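Long-range contact in aminofutalosine deaminase (Helicobacter pylori, PDB 7LKK), which deaminates aminofutalosine in the menaquinone pathway, as a metal-dependent hydrolase of the amidohydrolase family, here with iron(III) bound: residues 353-361 against 399-407. Sequence-based numbering, arbitrary orientation.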
loop_
_atom_site.group_PDB
_atom_site.type_symbol
_atom_site.label_atom_id
_atom_site.label_comp_id
_atom_site.label_asym_id
_atom_site.label_seq_id
_atom_site.Cartn_x
_atom_site.Cartn_y
_atom_site.Cartn_z
ATOM N N LEU A 353 13.166 4.471 -6.190
ATOM C CA LEU A 353 12.730 3.848 -4.943
ATOM C C LEU A 353 13.796 3.939 -3.857
ATOM O O LEU A 353 13.478 4.202 -2.691
ATOM C CB LEU A 353 12.345 2.392 -5.206
ATOM C CG LEU A 353 11.714 1.611 -4.055
ATOM C CD1 LEU A 353 10.569 2.394 -3.428
ATOM C CD2 LEU A 353 11.233 0.254 -4.551
ATOM N N LEU A 354 15.064 3.723 -4.213
ATOM C CA LEU A 354 16.119 3.810 -3.208
ATOM C C LEU A 354 16.227 5.224 -2.650
ATOM O O LEU A 354 16.427 5.410 -1.443
ATOM C CB LEU A 354 17.451 3.350 -3.798
ATOM C CG LEU A 354 17.542 1.841 -4.042
ATOM C CD1 LEU A 354 18.837 1.474 -4.750
ATOM C CD2 LEU A 354 17.398 1.073 -2.735
ATOM N N GLU A 355 16.078 6.233 -3.510
ATOM C CA GLU A 355 16.078 7.613 -3.036
ATOM C C GLU A 355 14.851 7.899 -2.179
ATOM O O GLU A 355 14.949 8.577 -1.149
ATOM C CB GLU A 355 16.140 8.570 -4.225
ATOM C CG GLU A 355 16.319 10.030 -3.845
ATOM C CD GLU A 355 16.147 10.965 -5.027
ATOM O OE1 GLU A 355 16.243 10.494 -6.181
ATOM O OE2 GLU A 355 15.914 12.171 -4.800
ATOM N N LEU A 356 13.689 7.378 -2.583
ATOM C CA LEU A 356 12.459 7.617 -1.836
ATOM C C LEU A 356 12.475 6.911 -0.486
ATOM O O LEU A 356 11.867 7.399 0.474
ATOM C CB LEU A 356 11.256 7.160 -2.665
ATOM C CG LEU A 356 9.854 7.478 -2.143
ATOM C CD1 LEU A 356 9.665 8.976 -2.012
ATOM C CD2 LEU A 356 8.799 6.882 -3.061
ATOM N N ALA A 357 13.173 5.776 -0.388
ATOM C CA ALA A 357 13.247 5.059 0.881
ATOM C C ALA A 357 13.978 5.882 1.936
ATOM O O ALA A 357 13.637 5.829 3.123
ATOM C CB ALA A 357 13.925 3.704 0.681
ATOM N N LYS A 358 14.998 6.638 1.522
ATOM C CA LYS A 358 15.688 7.518 2.461
ATOM C C LYS A 358 14.768 8.631 2.945
ATOM O O LYS A 358 14.759 8.965 4.135
ATOM C CB LYS A 358 16.934 8.116 1.809
ATOM C CG LYS A 358 17.978 7.103 1.372
ATOM C CD LYS A 358 19.133 7.800 0.665
ATOM C CE LYS A 358 20.159 6.801 0.151
ATOM N NZ LYS A 358 21.187 7.454 -0.709
ATOM N N ILE A 359 13.991 9.215 2.032
ATOM C CA ILE A 359 13.038 10.251 2.411
ATOM C C ILE A 359 11.994 9.692 3.368
ATOM O O ILE A 359 11.627 10.340 4.358
ATOM C CB ILE A 359 12.397 10.862 1.150
ATOM C CG1 ILE A 359 13.429 11.700 0.396
ATOM C CG2 ILE A 359 11.175 11.698 1.503
ATOM C CD1 ILE A 359 12.967 12.170 -0.955
ATOM N N ALA A 360 11.520 8.472 3.103
ATOM C CA ALA A 360 10.509 7.861 3.963
ATOM C C ALA A 360 11.050 7.624 5.368
ATOM O O ALA A 360 10.383 7.935 6.364
ATOM C CB ALA A 360 10.022 6.549 3.343
ATOM N N LEU A 361 12.270 7.088 5.469
ATOM C CA LEU A 361 12.849 6.799 6.778
ATOM C C LEU A 361 13.095 8.077 7.570
ATOM O O LEU A 361 12.734 8.166 8.749
ATOM C CB LEU A 361 14.147 6.005 6.617
ATOM C CG LEU A 361 14.907 5.675 7.905
ATOM C CD1 LEU A 361 14.018 4.913 8.875
ATOM C CD2 LEU A 361 16.174 4.881 7.601
ATOM N N GLU A 399 23.349 -1.233 0.845
ATOM C CA GLU A 399 22.619 -0.317 -0.022
ATOM C C GLU A 399 21.134 -0.654 -0.124
ATOM O O GLU A 399 20.343 0.209 -0.519
ATOM C CB GLU A 399 23.254 -0.281 -1.413
ATOM C CG GLU A 399 23.088 -1.546 -2.228
ATOM C CD GLU A 399 22.873 -1.251 -3.699
ATOM O OE1 GLU A 399 23.499 -0.296 -4.211
ATOM O OE2 GLU A 399 22.076 -1.967 -4.342
ATOM N N GLN A 400 20.740 -1.882 0.210
ATOM C CA GLN A 400 19.337 -2.277 0.197
ATOM C C GLN A 400 18.694 -2.220 1.577
ATOM O O GLN A 400 17.478 -2.413 1.680
ATOM C CB GLN A 400 19.187 -3.698 -0.365
ATOM C CG GLN A 400 19.508 -3.841 -1.846
ATOM C CD GLN A 400 18.337 -3.483 -2.736
ATOM O OE1 GLN A 400 17.206 -3.905 -2.491
ATOM N NE2 GLN A 400 18.601 -2.710 -3.781
ATOM N N ALA A 401 19.479 -1.946 2.624
ATOM C CA ALA A 401 19.017 -2.140 3.995
ATOM C C ALA A 401 17.783 -1.299 4.303
ATOM O O ALA A 401 16.815 -1.791 4.894
ATOM C CB ALA A 401 20.146 -1.813 4.975
ATOM N N ILE A 402 17.808 -0.018 3.928
ATOM C CA ILE A 402 16.710 0.880 4.278
ATOM C C ILE A 402 15.431 0.478 3.551
ATOM O O ILE A 402 14.347 0.443 4.147
ATOM C CB ILE A 402 17.100 2.338 3.979
ATOM C CG1 ILE A 402 18.130 2.832 4.996
ATOM C CG2 ILE A 402 15.869 3.235 3.982
ATOM C CD1 ILE A 402 18.845 4.089 4.570
ATOM N N LEU A 403 15.531 0.180 2.254
ATOM C CA LEU A 403 14.346 -0.202 1.491
ATOM C C LEU A 403 13.795 -1.547 1.955
ATOM O O LEU A 403 12.585 -1.691 2.166
ATOM C CB LEU A 403 14.668 -0.234 -0.001
ATOM C CG LEU A 403 13.584 -0.826 -0.909
ATOM C CD1 LEU A 403 12.280 -0.053 -0.784
ATOM C CD2 LEU A 403 14.054 -0.863 -2.355
ATOM N N GLN A 404 14.669 -2.547 2.123
ATOM C CA GLN A 404 14.210 -3.857 2.580
ATOM C C GLN A 404 13.596 -3.769 3.972
ATOM O O GLN A 404 12.627 -4.475 4.276
ATOM C CB GLN A 404 15.361 -4.864 2.569
ATOM C CG GLN A 404 15.976 -5.110 1.199
ATOM C CD GLN A 404 15.089 -5.928 0.285
ATOM O OE1 GLN A 404 14.139 -6.573 0.730
ATOM N NE2 GLN A 404 15.400 -5.909 -1.005
ATOM N N PHE A 405 14.156 -2.917 4.835
ATOM C CA PHE A 405 13.560 -2.695 6.148
ATOM C C PHE A 405 12.135 -2.168 6.020
ATOM O O PHE A 405 11.210 -2.689 6.652
ATOM C CB PHE A 405 14.416 -1.722 6.961
ATOM C CG PHE A 405 13.736 -1.211 8.200
ATOM C CD1 PHE A 405 13.753 -1.953 9.369
ATOM C CD2 PHE A 405 13.068 0.004 8.193
ATOM C CE1 PHE A 405 13.122 -1.489 10.509
ATOM C CE2 PHE A 405 12.437 0.471 9.330
ATOM C CZ PHE A 405 12.465 -0.277 10.488
ATOM N N LEU A 406 11.944 -1.121 5.213
ATOM C CA LEU A 406 10.613 -0.544 5.045
ATOM C C LEU A 406 9.636 -1.549 4.451
ATOM O O LEU A 406 8.441 -1.514 4.764
ATOM C CB LEU A 406 10.688 0.706 4.166
ATOM C CG LEU A 406 11.379 1.926 4.781
ATOM C CD1 LEU A 406 11.436 3.075 3.784
ATOM C CD2 LEU A 406 10.677 2.357 6.061
ATOM N N LEU A 407 10.121 -2.447 3.593
ATOM C CA LEU A 407 9.239 -3.416 2.954
ATOM C C LEU A 407 8.828 -4.528 3.913
ATOM O O LEU A 407 7.689 -5.005 3.859
ATOM C CB LEU A 407 9.916 -4.008 1.717
ATOM C CG LEU A 407 10.095 -3.072 0.521
ATOM C CD1 LEU A 407 10.837 -3.781 -0.603
ATOM C CD2 LEU A 407 8.752 -2.551 0.034
#
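The amide of Q400, whose NE2 lies 4.1 Å from CD2 of L354, is gripped at both ends. Its OE1 accepts, in the carbonyl plane, a hydrogen bond of 3.1 Å from NE2 of Q404, fairly straight at 156°, while its NE2 donates to the backbone oxygen of Y93 of the second subunit. A glutamine suits this buried border with the other chain, since one flat group can both accept and donate; the bent side chain brings its amide back beside L354. CD2 of L354 also sits against the E399 carbonyl oxygen and CD2 of L403, the two leucines crossing at about a right angle. The rest is mainly apolar. A357 sits where the helices come close: the axes of 353-361 and 401-407 approach to 8.9 Å and cross at 67°. The CA atoms of A357 and L403 are 5.4 Å apart, a spacing that a lone methyl fits. In the amidohydrolase fold, a TIM barrel joined to a smaller beta domain, helix 353-364 here packs against helix 401-408, which links strand 387-391 to its antiparallel neighbour 414-417 in the chain. With CG anti to its own N (chi1 171°), L403 turns its branched end across to L353, CD1 reaching CG of L353 at 3.7 Å. On the other flank, beta-branched I402 uses both arms: CG2 rests 3.5 Å from the A357 carbonyl oxygen, and CG1 lies against CD2 of L361. Leucine's longer reach serves L406, whose CD1 rests against A357 and against CB of A360 at 3.8 Å.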